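Local coordinates for protein 4-alpha-glucanotransferase (Streptococcus agalactiae, PDB 6M6T) that is an amylomaltase, a TIM-barrel protein of the 4-alpha-glucanotransferase family, and holds glycan ligands in its pocket, at residues Met11-Leu16 with Leu47-Thr52; Gly81-Asp86 with Glu114-Asn119; Leu234-Arg239 with Asn263-Trp268; Glu399-Trp404 with Pro427-Val432. All blocks are in the same frame, centred on the assembly; numbering follows the deposited sequence.

Contact 1: Met11-Leu16 with Leu47-Thr52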
loop_
_atom_site.group_PDB
_atom_site.type_symbol
_atom_site.label_atom_id
_atom_site.label_comp_id
_atom_site.label_asym_id
_atom_site.label_seq_id
_atom_site.Cartn_x
_atom_site.Cartn_y
_atom_site.Cartn_z
ATOM N N MET A 11 -5.375 -1.949 8.556
ATOM C CA MET A 11 -6.246 -2.835 7.793
ATOM C C MET A 11 -6.436 -2.301 6.383
ATOM O O MET A 11 -6.976 -1.205 6.188
ATOM C CB MET A 11 -7.607 -2.990 8.442
ATOM C CG MET A 11 -8.084 -4.388 8.339
ATOM S SD MET A 11 -9.850 -4.479 8.476
ATOM C CE MET A 11 -9.915 -6.236 8.320
ATOM N N HIS A 12 -6.060 -3.094 5.400
ATOM C CA HIS A 12 -6.240 -2.650 4.038
ATOM C C HIS A 12 -7.701 -2.781 3.628
ATOM O O HIS A 12 -8.422 -3.676 4.085
ATOM C CB HIS A 12 -5.354 -3.455 3.090
ATOM C CG HIS A 12 -5.188 -2.814 1.755
ATOM N ND1 HIS A 12 -4.695 -3.489 0.663
ATOM C CD2 HIS A 12 -5.455 -1.555 1.333
ATOM C CE1 HIS A 12 -4.655 -2.670 -0.375
ATOM N NE2 HIS A 12 -5.116 -1.490 0.005
ATOM N N ILE A 13 -8.122 -1.873 2.745
ATOM C CA ILE A 13 -9.433 -1.934 2.116
ATOM C C ILE A 13 -9.757 -3.334 1.611
ATOM O O ILE A 13 -10.923 -3.715 1.538
ATOM C CB ILE A 13 -9.480 -0.904 0.979
ATOM C CG1 ILE A 13 -8.831 0.407 1.437
ATOM C CG2 ILE A 13 -10.912 -0.726 0.479
ATOM C CD1 ILE A 13 -9.731 1.301 2.185
ATOM N N THR A 14 -8.746 -4.130 1.255
ATOM C CA THR A 14 -9.082 -5.444 0.717
ATOM C C THR A 14 -9.623 -6.360 1.809
ATOM O O THR A 14 -10.468 -7.210 1.532
ATOM C CB THR A 14 -7.873 -6.075 -0.011
ATOM O OG1 THR A 14 -6.971 -6.705 0.911
ATOM C CG2 THR A 14 -7.132 -5.036 -0.793
ATOM N N SER A 15 -9.195 -6.171 3.055
ATOM C CA SER A 15 -9.547 -7.103 4.124
ATOM C C SER A 15 -10.933 -6.855 4.722
ATOM O O SER A 15 -11.407 -7.683 5.511
ATOM C CB SER A 15 -8.489 -7.058 5.233
ATOM O OG SER A 15 -7.183 -6.974 4.710
ATOM N N LEU A 16 -11.586 -5.746 4.375
ATOM C CA LEU A 16 -12.971 -5.516 4.761
ATOM C C LEU A 16 -13.817 -6.714 4.335
ATOM O O LEU A 16 -13.411 -7.464 3.443
ATOM C CB LEU A 16 -13.497 -4.231 4.120
ATOM C CG LEU A 16 -13.272 -2.884 4.815
ATOM C CD1 LEU A 16 -11.842 -2.706 5.351
ATOM C CD2 LEU A 16 -13.590 -1.788 3.830
ATOM N N LEU A 47 -2.998 -0.103 2.896
ATOM C CA LEU A 47 -1.925 -0.376 1.938
ATOM C C LEU A 47 -2.077 0.608 0.778
ATOM O O LEU A 47 -2.864 1.556 0.842
ATOM C CB LEU A 47 -1.967 -1.845 1.542
ATOM C CG LEU A 47 -1.760 -2.840 2.691
ATOM C CD1 LEU A 47 -1.067 -4.079 2.161
ATOM C CD2 LEU A 47 -0.972 -2.279 3.862
ATOM N N PRO A 48 -1.253 0.516 -0.271
ATOM C CA PRO A 48 -1.462 1.431 -1.398
ATOM C C PRO A 48 -2.737 1.089 -2.145
ATOM O O PRO A 48 -3.165 -0.068 -2.215
ATOM C CB PRO A 48 -0.224 1.218 -2.276
ATOM C CG PRO A 48 0.770 0.611 -1.406
ATOM C CD PRO A 48 0.002 -0.243 -0.458
ATOM N N LEU A 49 -3.356 2.120 -2.701
ATOM C CA LEU A 49 -4.560 1.949 -3.488
ATOM C C LEU A 49 -4.265 1.786 -4.975
ATOM O O LEU A 49 -5.154 1.978 -5.811
ATOM C CB LEU A 49 -5.491 3.131 -3.244
ATOM C CG LEU A 49 -5.773 3.316 -1.755
ATOM C CD1 LEU A 49 -6.838 4.378 -1.566
ATOM C CD2 LEU A 49 -6.168 1.971 -1.114
ATOM N N THR A 50 -3.040 1.436 -5.325
ATOM C CA THR A 50 -2.704 1.387 -6.731
ATOM C C THR A 50 -3.151 0.063 -7.347
ATOM O O THR A 50 -3.594 -0.868 -6.660
ATOM C CB THR A 50 -1.205 1.586 -6.937
ATOM O OG1 THR A 50 -0.487 0.728 -6.039
ATOM C CG2 THR A 50 -0.812 3.064 -6.715
ATOM N N THR A 51 -3.004 -0.004 -8.672
ATOM C CA THR A 51 -3.420 -1.158 -9.455
ATOM C C THR A 51 -2.450 -2.320 -9.253
ATOM O O THR A 51 -1.281 -2.126 -8.905
ATOM C CB THR A 51 -3.489 -0.773 -10.932
ATOM O OG1 THR A 51 -2.182 -0.368 -11.365
ATOM C CG2 THR A 51 -4.471 0.390 -11.148
ATOM N N THR A 52 -2.937 -3.540 -9.472
ATOM C CA THR A 52 -2.154 -4.732 -9.199
ATOM C C THR A 52 -1.989 -5.581 -10.452
ATOM O O THR A 52 -2.791 -5.513 -11.389
ATOM C CB THR A 52 -2.805 -5.570 -8.115
ATOM O OG1 THR A 52 -3.958 -6.215 -8.672
ATOM C CG2 THR A 52 -3.235 -4.695 -6.967
#

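Contact 2: Gly81-Asp86 with Glu114-Asn119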
loop_
_atom_site.group_PDB
_atom_site.type_symbol
_atom_site.label_atom_id
_atom_site.label_comp_id
_atom_site.label_asym_id
_atom_site.label_seq_id
_atom_site.Cartn_x
_atom_site.Cartn_y
_atom_site.Cartn_z
ATOM N N GLY A 81 -27.926 4.713 -9.988
ATOM C CA GLY A 81 -28.696 4.596 -11.206
ATOM C C GLY A 81 -27.918 4.086 -12.388
ATOM O O GLY A 81 -28.383 4.228 -13.525
ATOM N N PHE A 82 -26.749 3.490 -12.152
ATOM C CA PHE A 82 -25.793 3.073 -13.174
ATOM C C PHE A 82 -25.879 1.585 -13.474
ATOM O O PHE A 82 -25.960 1.191 -14.637
ATOM C CB PHE A 82 -24.375 3.424 -12.722
ATOM C CG PHE A 82 -24.097 4.897 -12.697
ATOM C CD1 PHE A 82 -24.904 5.778 -13.410
ATOM C CD2 PHE A 82 -23.018 5.402 -11.969
ATOM C CE1 PHE A 82 -24.645 7.133 -13.401
ATOM C CE2 PHE A 82 -22.747 6.760 -11.953
ATOM C CZ PHE A 82 -23.564 7.629 -12.670
ATOM N N ILE A 83 -25.847 0.750 -12.441
ATOM C CA ILE A 83 -26.231 -0.649 -12.575
ATOM C C ILE A 83 -27.457 -0.895 -11.702
ATOM O O ILE A 83 -27.919 0.002 -10.985
ATOM C CB ILE A 83 -25.075 -1.600 -12.194
ATOM C CG1 ILE A 83 -24.248 -1.044 -11.030
ATOM C CG2 ILE A 83 -24.177 -1.853 -13.382
ATOM C CD1 ILE A 83 -23.312 -2.065 -10.401
ATOM N N SER A 84 -28.001 -2.105 -11.785
ATOM C CA SER A 84 -28.920 -2.683 -10.817
ATOM C C SER A 84 -28.216 -3.869 -10.159
ATOM O O SER A 84 -27.076 -4.197 -10.495
ATOM C CB SER A 84 -30.234 -3.104 -11.484
ATOM O OG SER A 84 -30.255 -4.497 -11.752
ATOM N N LYS A 85 -28.889 -4.520 -9.203
ATOM C CA LYS A 85 -28.258 -5.626 -8.486
ATOM C C LYS A 85 -28.632 -7.003 -9.021
ATOM O O LYS A 85 -28.052 -7.994 -8.561
ATOM C CB LYS A 85 -28.521 -5.523 -6.953
ATOM C CG LYS A 85 -29.912 -5.664 -6.411
ATOM C CD LYS A 85 -29.863 -5.439 -4.882
ATOM C CE LYS A 85 -29.055 -4.198 -4.540
ATOM N NZ LYS A 85 -29.157 -3.868 -3.099
ATOM N N ASP A 86 -29.583 -7.090 -9.962
ATOM C CA ASP A 86 -29.678 -8.353 -10.713
ATOM C C ASP A 86 -28.488 -8.529 -11.720
ATOM O O ASP A 86 -28.450 -9.438 -12.573
ATOM C CB ASP A 86 -31.033 -8.444 -11.430
ATOM C CG ASP A 86 -32.054 -9.335 -10.680
ATOM O OD1 ASP A 86 -31.639 -10.224 -9.901
ATOM O OD2 ASP A 86 -33.280 -9.165 -10.878
ATOM N N GLU A 114 -18.230 -2.636 -16.969
ATOM C CA GLU A 114 -18.532 -2.157 -18.309
ATOM C C GLU A 114 -19.984 -1.697 -18.422
ATOM O O GLU A 114 -20.263 -0.660 -19.036
ATOM C CB GLU A 114 -18.219 -3.246 -19.333
ATOM C CG GLU A 114 -16.939 -2.994 -20.128
ATOM C CD GLU A 114 -16.195 -4.276 -20.478
ATOM O OE1 GLU A 114 -16.845 -5.324 -20.693
ATOM O OE2 GLU A 114 -14.951 -4.238 -20.506
ATOM N N LYS A 115 -20.924 -2.460 -17.843
ATOM C CA LYS A 115 -22.324 -2.031 -17.821
ATOM C C LYS A 115 -22.467 -0.666 -17.136
ATOM O O LYS A 115 -23.144 0.239 -17.655
ATOM C CB LYS A 115 -23.180 -3.123 -17.143
ATOM C CG LYS A 115 -24.699 -2.912 -17.147
ATOM C CD LYS A 115 -25.408 -3.305 -18.463
ATOM C CE LYS A 115 -25.649 -4.814 -18.605
ATOM N NZ LYS A 115 -26.149 -5.469 -17.359
ATOM N N ALA A 116 -21.779 -0.479 -16.002
ATOM C CA ALA A 116 -21.864 0.795 -15.287
ATOM C C ALA A 116 -21.249 1.947 -16.081
ATOM O O ALA A 116 -21.770 3.067 -16.058
ATOM C CB ALA A 116 -21.195 0.679 -13.920
ATOM N N VAL A 117 -20.134 1.707 -16.775
ATOM C CA VAL A 117 -19.498 2.773 -17.549
ATOM C C VAL A 117 -20.344 3.142 -18.770
ATOM O O VAL A 117 -20.489 4.329 -19.111
ATOM C CB VAL A 117 -18.066 2.358 -17.934
ATOM C CG1 VAL A 117 -17.459 3.344 -18.928
ATOM C CG2 VAL A 117 -17.188 2.232 -16.678
ATOM N N LYS A 118 -20.937 2.130 -19.428
ATOM C CA LYS A 118 -21.881 2.355 -20.527
ATOM C C LYS A 118 -23.080 3.174 -20.075
ATOM O O LYS A 118 -23.536 4.066 -20.802
ATOM C CB LYS A 118 -22.348 1.010 -21.104
ATOM C CG LYS A 118 -23.495 1.078 -22.126
ATOM C CD LYS A 118 -23.791 -0.311 -22.763
ATOM C CE LYS A 118 -23.285 -0.434 -24.225
ATOM N NZ LYS A 118 -21.794 -0.634 -24.371
ATOM N N ASN A 119 -23.608 2.886 -18.873
ATOM C CA ASN A 119 -24.749 3.655 -18.376
ATOM C C ASN A 119 -24.341 5.038 -17.893
ATOM O O ASN A 119 -25.128 5.984 -18.019
ATOM C CB ASN A 119 -25.466 2.912 -17.252
ATOM C CG ASN A 119 -26.197 1.684 -17.744
ATOM O OD1 ASN A 119 -26.907 1.730 -18.756
ATOM N ND2 ASN A 119 -26.020 0.566 -17.038
#

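Contact 3: Leu234-Arg239 with Asn263-Trp268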
loop_
_atom_site.group_PDB
_atom_site.type_symbol
_atom_site.label_atom_id
_atom_site.label_comp_id
_atom_site.label_asym_id
_atom_site.label_seq_id
_atom_site.Cartn_x
_atom_site.Cartn_y
_atom_site.Cartn_z
ATOM N N LEU A 234 13.385 8.516 -16.519
ATOM C CA LEU A 234 13.490 8.409 -15.070
ATOM C C LEU A 234 14.178 7.124 -14.625
ATOM O O LEU A 234 14.547 7.008 -13.442
ATOM C CB LEU A 234 12.098 8.475 -14.421
ATOM C CG LEU A 234 11.149 9.590 -14.856
ATOM C CD1 LEU A 234 9.764 9.413 -14.242
ATOM C CD2 LEU A 234 11.746 10.931 -14.500
ATOM N N PHE A 235 14.363 6.170 -15.541
ATOM C CA PHE A 235 14.845 4.834 -15.223
ATOM C C PHE A 235 16.142 4.527 -15.968
ATOM O O PHE A 235 16.545 5.233 -16.893
ATOM C CB PHE A 235 13.784 3.776 -15.561
ATOM C CG PHE A 235 12.451 4.031 -14.927
ATOM C CD1 PHE A 235 11.523 4.869 -15.538
ATOM C CD2 PHE A 235 12.114 3.428 -13.731
ATOM C CE1 PHE A 235 10.278 5.112 -14.952
ATOM C CE2 PHE A 235 10.875 3.664 -13.141
ATOM C CZ PHE A 235 9.957 4.507 -13.754
ATOM N N LYS A 236 16.811 3.473 -15.522
ATOM C CA LYS A 236 17.952 2.911 -16.228
ATOM C C LYS A 236 17.409 1.835 -17.155
ATOM O O LYS A 236 17.334 0.660 -16.793
ATOM C CB LYS A 236 18.965 2.338 -15.244
ATOM C CG LYS A 236 19.605 3.346 -14.295
ATOM C CD LYS A 236 20.558 2.654 -13.314
ATOM C CE LYS A 236 21.270 3.691 -12.421
ATOM N NZ LYS A 236 22.275 3.128 -11.463
ATOM N N LEU A 237 17.002 2.232 -18.362
ATOM C CA LEU A 237 16.481 1.283 -19.345
ATOM C C LEU A 237 17.206 1.467 -20.672
ATOM O O LEU A 237 17.950 2.435 -20.881
ATOM C CB LEU A 237 14.967 1.433 -19.558
ATOM C CG LEU A 237 14.032 1.560 -18.345
ATOM C CD1 LEU A 237 12.826 2.389 -18.728
ATOM C CD2 LEU A 237 13.594 0.218 -17.744
ATOM N N ASP A 238 16.979 0.510 -21.571
ATOM C CA ASP A 238 17.551 0.515 -22.911
ATOM C C ASP A 238 16.510 0.917 -23.962
ATOM O O ASP A 238 15.401 1.355 -23.638
ATOM C CB ASP A 238 18.176 -0.847 -23.212
ATOM C CG ASP A 238 17.199 -1.983 -23.081
ATOM O OD1 ASP A 238 15.983 -1.747 -23.270
ATOM O OD2 ASP A 238 17.657 -3.115 -22.798
ATOM N N ARG A 239 16.876 0.760 -25.240
ATOM C CA ARG A 239 16.047 1.249 -26.337
ATOM C C ARG A 239 14.716 0.512 -26.434
ATOM O O ARG A 239 13.708 1.119 -26.823
ATOM C CB ARG A 239 16.805 1.138 -27.657
ATOM C CG ARG A 239 17.736 2.306 -27.935
ATOM C CD ARG A 239 18.853 1.927 -28.916
ATOM N NE ARG A 239 19.926 1.164 -28.275
ATOM C CZ ARG A 239 21.096 1.676 -27.893
ATOM N NH1 ARG A 239 21.353 2.967 -28.080
ATOM N NH2 ARG A 239 22.014 0.900 -27.317
ATOM N N ASN A 263 11.342 -4.396 -9.760
ATOM C CA ASN A 263 11.043 -3.058 -10.237
ATOM C C ASN A 263 12.244 -2.470 -10.976
ATOM O O ASN A 263 13.400 -2.775 -10.664
ATOM C CB ASN A 263 10.663 -2.133 -9.083
ATOM C CG ASN A 263 9.852 -2.828 -8.007
ATOM O OD1 ASN A 263 10.337 -3.742 -7.345
ATOM N ND2 ASN A 263 8.611 -2.382 -7.816
ATOM N N PRO A 264 11.997 -1.602 -11.943
ATOM C CA PRO A 264 13.100 -0.859 -12.548
ATOM C C PRO A 264 13.765 0.031 -11.511
ATOM O O PRO A 264 13.224 0.292 -10.438
ATOM C CB PRO A 264 12.416 -0.031 -13.642
ATOM C CG PRO A 264 11.004 0.120 -13.167
ATOM C CD PRO A 264 10.682 -1.158 -12.431
ATOM N N ILE A 265 14.950 0.505 -11.859
ATOM C CA ILE A 265 15.799 1.305 -10.993
ATOM C C ILE A 265 15.781 2.749 -11.479
ATOM O O ILE A 265 15.572 3.017 -12.667
ATOM C CB ILE A 265 17.209 0.697 -11.014
ATOM C CG1 ILE A 265 17.202 -0.648 -10.300
ATOM C CG2 ILE A 265 18.219 1.625 -10.442
ATOM C CD1 ILE A 265 17.225 -0.522 -8.801
ATOM N N TYR A 266 15.976 3.688 -10.554
ATOM C CA TYR A 266 15.932 5.102 -10.900
ATOM C C TYR A 266 17.278 5.590 -11.441
ATOM O O TYR A 266 18.346 5.204 -10.952
ATOM C CB TYR A 266 15.515 5.932 -9.676
ATOM C CG TYR A 266 14.044 5.785 -9.331
ATOM C CD1 TYR A 266 13.056 6.109 -10.263
ATOM C CD2 TYR A 266 13.637 5.302 -8.085
ATOM C CE1 TYR A 266 11.714 5.962 -9.965
ATOM C CE2 TYR A 266 12.291 5.154 -7.779
ATOM C CZ TYR A 266 11.335 5.478 -8.722
ATOM O OH TYR A 266 9.994 5.328 -8.447
ATOM N N ASN A 267 17.225 6.441 -12.471
ATOM C CA ASN A 267 18.402 7.195 -12.917
ATOM C C ASN A 267 18.388 8.490 -12.117
ATOM O O ASN A 267 17.995 9.558 -12.596
ATOM C CB ASN A 267 18.372 7.439 -14.424
ATOM C CG ASN A 267 19.567 8.253 -14.926
ATOM O OD1 ASN A 267 20.708 8.007 -14.532
ATOM N ND2 ASN A 267 19.305 9.221 -15.804
ATOM N N TRP A 268 18.806 8.371 -10.855
ATOM C CA TRP A 268 18.642 9.467 -9.914
ATOM C C TRP A 268 19.331 10.743 -10.389
ATOM O O TRP A 268 18.983 11.839 -9.923
ATOM C CB TRP A 268 19.162 9.046 -8.536
ATOM C CG TRP A 268 18.212 8.164 -7.737
ATOM C CD1 TRP A 268 18.321 6.818 -7.535
ATOM C CD2 TRP A 268 17.035 8.577 -7.033
ATOM N NE1 TRP A 268 17.288 6.365 -6.751
ATOM C CE2 TRP A 268 16.479 7.422 -6.433
ATOM C CE3 TRP A 268 16.395 9.809 -6.850
ATOM C CZ2 TRP A 268 15.316 7.462 -5.667
ATOM C CZ3 TRP A 268 15.235 9.850 -6.083
ATOM C CH2 TRP A 268 14.706 8.682 -5.507
#

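Contact 4: Glu399-Trp404 with Pro427-Val432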
loop_
_atom_site.group_PDB
_atom_site.type_symbol
_atom_site.label_atom_id
_atom_site.label_comp_id
_atom_site.label_asym_id
_atom_site.label_seq_id
_atom_site.Cartn_x
_atom_site.Cartn_y
_atom_site.Cartn_z
ATOM N N GLU A 399 5.067 -11.568 10.512
ATOM C CA GLU A 399 4.089 -12.537 10.960
ATOM C C GLU A 399 3.015 -11.855 11.804
ATOM O O GLU A 399 3.215 -10.769 12.337
ATOM C CB GLU A 399 4.785 -13.626 11.761
ATOM C CG GLU A 399 6.042 -14.115 11.090
ATOM C CD GLU A 399 6.981 -14.812 12.041
ATOM O OE1 GLU A 399 7.855 -14.116 12.630
ATOM O OE2 GLU A 399 6.834 -16.049 12.202
ATOM N N VAL A 400 1.847 -12.485 11.900
ATOM C CA VAL A 400 0.920 -12.070 12.938
ATOM C C VAL A 400 1.518 -12.471 14.276
ATOM O O VAL A 400 2.290 -13.436 14.361
ATOM C CB VAL A 400 -0.474 -12.690 12.740
ATOM C CG1 VAL A 400 -0.980 -12.423 11.329
ATOM C CG2 VAL A 400 -0.430 -14.175 13.058
ATOM N N ILE A 401 1.173 -11.717 15.333
ATOM C CA ILE A 401 1.774 -11.929 16.656
ATOM C C ILE A 401 1.642 -13.384 17.083
ATOM O O ILE A 401 2.589 -13.985 17.617
ATOM C CB ILE A 401 1.139 -10.992 17.706
ATOM C CG1 ILE A 401 1.500 -9.536 17.435
ATOM C CG2 ILE A 401 1.560 -11.394 19.124
ATOM C CD1 ILE A 401 0.612 -8.583 18.166
ATOM N N ASN A 402 0.461 -13.972 16.866
ATOM C CA ASN A 402 0.292 -15.379 17.190
ATOM C C ASN A 402 1.285 -16.234 16.442
ATOM O O ASN A 402 1.756 -17.244 16.980
ATOM C CB ASN A 402 -1.119 -15.826 16.873
ATOM C CG ASN A 402 -2.035 -15.625 18.031
ATOM O OD1 ASN A 402 -1.601 -15.659 19.182
ATOM N ND2 ASN A 402 -3.315 -15.406 17.748
ATOM N N GLY A 403 1.620 -15.839 15.212
ATOM C CA GLY A 403 2.617 -16.578 14.452
ATOM C C GLY A 403 4.035 -16.311 14.926
ATOM O O GLY A 403 4.832 -17.240 15.083
ATOM N N TRP A 404 4.374 -15.036 15.149
ATOM C CA TRP A 404 5.707 -14.689 15.644
ATOM C C TRP A 404 6.031 -15.433 16.935
ATOM O O TRP A 404 7.156 -15.913 17.118
ATOM C CB TRP A 404 5.800 -13.174 15.838
ATOM C CG TRP A 404 6.800 -12.718 16.845
ATOM C CD1 TRP A 404 8.097 -12.363 16.609
ATOM C CD2 TRP A 404 6.577 -12.516 18.249
ATOM N NE1 TRP A 404 8.697 -11.965 17.778
ATOM C CE2 TRP A 404 7.786 -12.052 18.801
ATOM C CE3 TRP A 404 5.472 -12.691 19.095
ATOM C CZ2 TRP A 404 7.929 -11.769 20.161
ATOM C CZ3 TRP A 404 5.616 -12.405 20.450
ATOM C CH2 TRP A 404 6.839 -11.951 20.967
ATOM N N PRO A 427 -4.278 -14.743 26.172
ATOM C CA PRO A 427 -3.693 -14.852 24.830
ATOM C C PRO A 427 -2.649 -13.764 24.642
ATOM O O PRO A 427 -2.861 -12.615 25.023
ATOM C CB PRO A 427 -4.896 -14.667 23.888
ATOM C CG PRO A 427 -6.119 -14.725 24.761
ATOM C CD PRO A 427 -5.684 -14.304 26.126
ATOM N N ILE A 428 -1.506 -14.132 24.063
ATOM C CA ILE A 428 -0.382 -13.206 24.044
ATOM C C ILE A 428 -0.556 -12.052 23.068
ATOM O O ILE A 428 0.256 -11.121 23.082
ATOM C CB ILE A 428 0.933 -13.960 23.755
ATOM C CG1 ILE A 428 2.123 -13.090 24.170
ATOM C CG2 ILE A 428 1.011 -14.379 22.274
ATOM C CD1 ILE A 428 3.293 -13.846 24.608
ATOM N N THR A 429 -1.593 -12.049 22.234
ATOM C CA THR A 429 -1.802 -10.868 21.398
ATOM C C THR A 429 -2.219 -9.678 22.250
ATOM O O THR A 429 -1.763 -8.545 22.031
ATOM C CB THR A 429 -2.849 -11.144 20.330
ATOM O OG1 THR A 429 -4.052 -11.614 20.955
ATOM C CG2 THR A 429 -2.333 -12.176 19.333
ATOM N N GLU A 430 -3.073 -9.930 23.242
ATOM C CA GLU A 430 -3.449 -8.911 24.207
ATOM C C GLU A 430 -2.255 -8.516 25.086
ATOM O O GLU A 430 -2.087 -7.331 25.421
ATOM C CB GLU A 430 -4.643 -9.429 25.030
ATOM C CG GLU A 430 -6.016 -9.240 24.334
ATOM C CD GLU A 430 -7.047 -10.327 24.636
ATOM O OE1 GLU A 430 -8.142 -10.290 24.018
ATOM O OE2 GLU A 430 -6.769 -11.218 25.471
ATOM N N THR A 431 -1.385 -9.475 25.417
ATOM C CA THR A 431 -0.147 -9.139 26.110
ATOM C C THR A 431 0.670 -8.139 25.300
ATOM O O THR A 431 0.926 -7.003 25.743
ATOM C CB THR A 431 0.681 -10.402 26.370
ATOM O OG1 THR A 431 -0.166 -11.478 26.798
ATOM C CG2 THR A 431 1.740 -10.136 27.449
ATOM N N VAL A 432 1.081 -8.558 24.096
ATOM C CA VAL A 432 1.978 -7.744 23.287
ATOM C C VAL A 432 1.372 -6.369 23.069
ATOM O O VAL A 432 2.071 -5.354 23.152
ATOM C CB VAL A 432 2.304 -8.450 21.954
ATOM C CG1 VAL A 432 3.106 -7.522 21.020
ATOM C CG2 VAL A 432 3.072 -9.735 22.205
#

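Contact 1: Met11-Leu16 with Leu47-Thr52
A buried histidine ring lying flat against the foot of a leucine side chain is the odd feature here, for His12 spends its flat side on an aliphatic carbon. The setting is the TIM barrel: Met11-Leu16 and Leu47-Thr52 are the stretches that follow the neighbouring parallel strands 6-10 and 43-45. His12 CG stands anti to its backbone N (chi1 -164°), which carries the imidazole across toward the second segment. There Leu47 CB sits over the centre of one ring face in a CH-pi contact. The two side chains cross at about a right angle, with Leu47 CG 3.6 Å from His12 CG. The opposite ring face has the Thr14 N above it, displaced toward the rim, so the imidazole has the side chain of one loop on one face and the backbone of its own loop on the other. At the ring edge, in its plane, Leu49 CD2 comes to 3.8 Å from His12 NE2. The turn that begins at His12 is held by the backbone bond from Ser15 N to His12 O (2.8 Å). Pro48 packs on Tyr59, a residue of the glycan pocket, and Leu49 touches Phe195 and Trp199 of helix 182-208. Beyond the imidazole, the same Leu49 CD2 also meets Ile13 CG1 at 4.0 Å.

Contact 2: Gly81-Asp86 with Glu114-Asn119
Two flat groups, the Phe82 ring and the Asn119 carboxamide, frame this contact: the Ala116 O meets the ring obliquely, and Phe82 O lies 36° out of the amide plane of Asn119. Asn119 CG stands anti to its carbonyl carbon (chi1 -70°), which turns ND2 to the loop. ND2 donates to Phe82 O at 2.5 Å, nearly along the C=O axis although the N-H itself is bent (123°). One turn back from Asn119 on helix 105-122, Ala116 CB and Lys115 CG receive Ile83 CG2, each at 3.9 Å. Gly81, with positive phi, ends the preceding helix in a Schellman motif, just before the contacting residues. Leu77 of helix 74-78 touches Phe82, Ile83 and Ala116 alike, so helix 74-78, the loop and helix 105-122 share one apolar cluster. A loop with no regular structure is thus seated on the helix by methyl contacts and by one side-chain amide serving a backbone carbonyl.

Contact 3: Leu234-Arg239 with Asn263-Trp268
Backbone atoms make the first shell: Asn267 N donates to Leu234 O at 2.9 Å, and Lys236 N to Ile265 O at 3.1 Å. The two fairly straight bonds flank Phe235 and Tyr266, a single beta bridge in which these residues form an antiparallel, non-hydrogen-bonded pair. In both bonds the donor sits above the carbonyl plane, and each oxygen also takes a CA-H contact, from Tyr266 CA and Phe235 CA respectively. The rings of Phe235 and Tyr266 run side by side with planes at 27°, but are slid so far apart that they barely overlap; Phe235 CE2 comes to 4.0 Å from Tyr266 CE1. Pro264 CB packs on Phe235 CD2 at 3.5 Å. Leu234 O lies at the edge of the Tyr266 ring, in its plane, and accepts a further bond from His271 NE2. Lys236, extended beyond CG, crosses Ile265 CG2 obliquely with its CD at 3.8 Å and carries NZ to a salt bridge with Glu306 and a bond with Tyr304 OH. Tyr266 OH is fixed by the carbonyl of Ile219, a glycan-pocket residue. The bridge thus ties the loop after helix 226-230, whose Val228 touches Phe235, Leu237 and Pro264, to the chain just past the end of strand 259-264, where Asn267 takes the N-cap position of helix 268-273.

Contact 4: Glu399-Trp404 with Pro427-Val432
Ile401 is buried in an apolar cluster, whereas Asn402, its neighbour on the short helix 401-404, is partly exposed and brings a carboxamide. Ile401 points at helix 428-438, and its two branches share the work. CG2, anti to the backbone N, meets Val432 CG2 at 3.8 Å and Thr429 CG2 at 4.0 Å, while Ile401 CD1 reaches Val432 CG1 at 3.9 Å. Ile401 and Val432 therefore come together tip to tip. From one turn further along, the Trp404 ring sends its CZ3 corner to Val432 CG2 at 4.1 Å; Ile401 O lies in plane at the edge of the indole. Ile428 closes this apolar patch, its CG2 standing 4.4 Å from Ile401 CG2. On the solvent side the contact narrows mainly to one methyl: the carboxamide crosses Thr429 obliquely, with Asn402 OD1 3.6 Å from Thr429 CG2. The chi1 of Thr429 (55°) points that methyl at Asn402 and puts OG1 between the backbone N and carbonyl carbon, where it bonds Asp453 OD1. The single turn 401-404 and the first turn of helix 428-438 thus meet largely through aliphatic carbon and one indole corner, while their polar groups turn to outside partners, Thr429 to Asp453 and Asn402 ND2 to the Lys454 carbonyl, with just a weak bond from Asn402 to the same Asp453.

Overall arrangement
Contact 1 is the most central, its centre about 6 Å from that of the chain, joining loops that follow two adjacent barrel strands; its five touching residues are all buried. Contacts 2, 3 and 4, though also buried, include partly exposed or exposed residues and lie about 22 to 29 Å out, contacts 3 and 4 on opposite sides of the centre; all four hold different elements. Contact 1 is a ring-on-aliphatic contact at the C-terminal ends of the barrel strands; contact 3 relies on backbone bonding beside the antiparallel sheet and buries the most surface. Contact 2 sets a loop, and contact 4 a one-turn helix, against a helix, both largely by aliphatic packing, but contact 2 adds a direct amide bond.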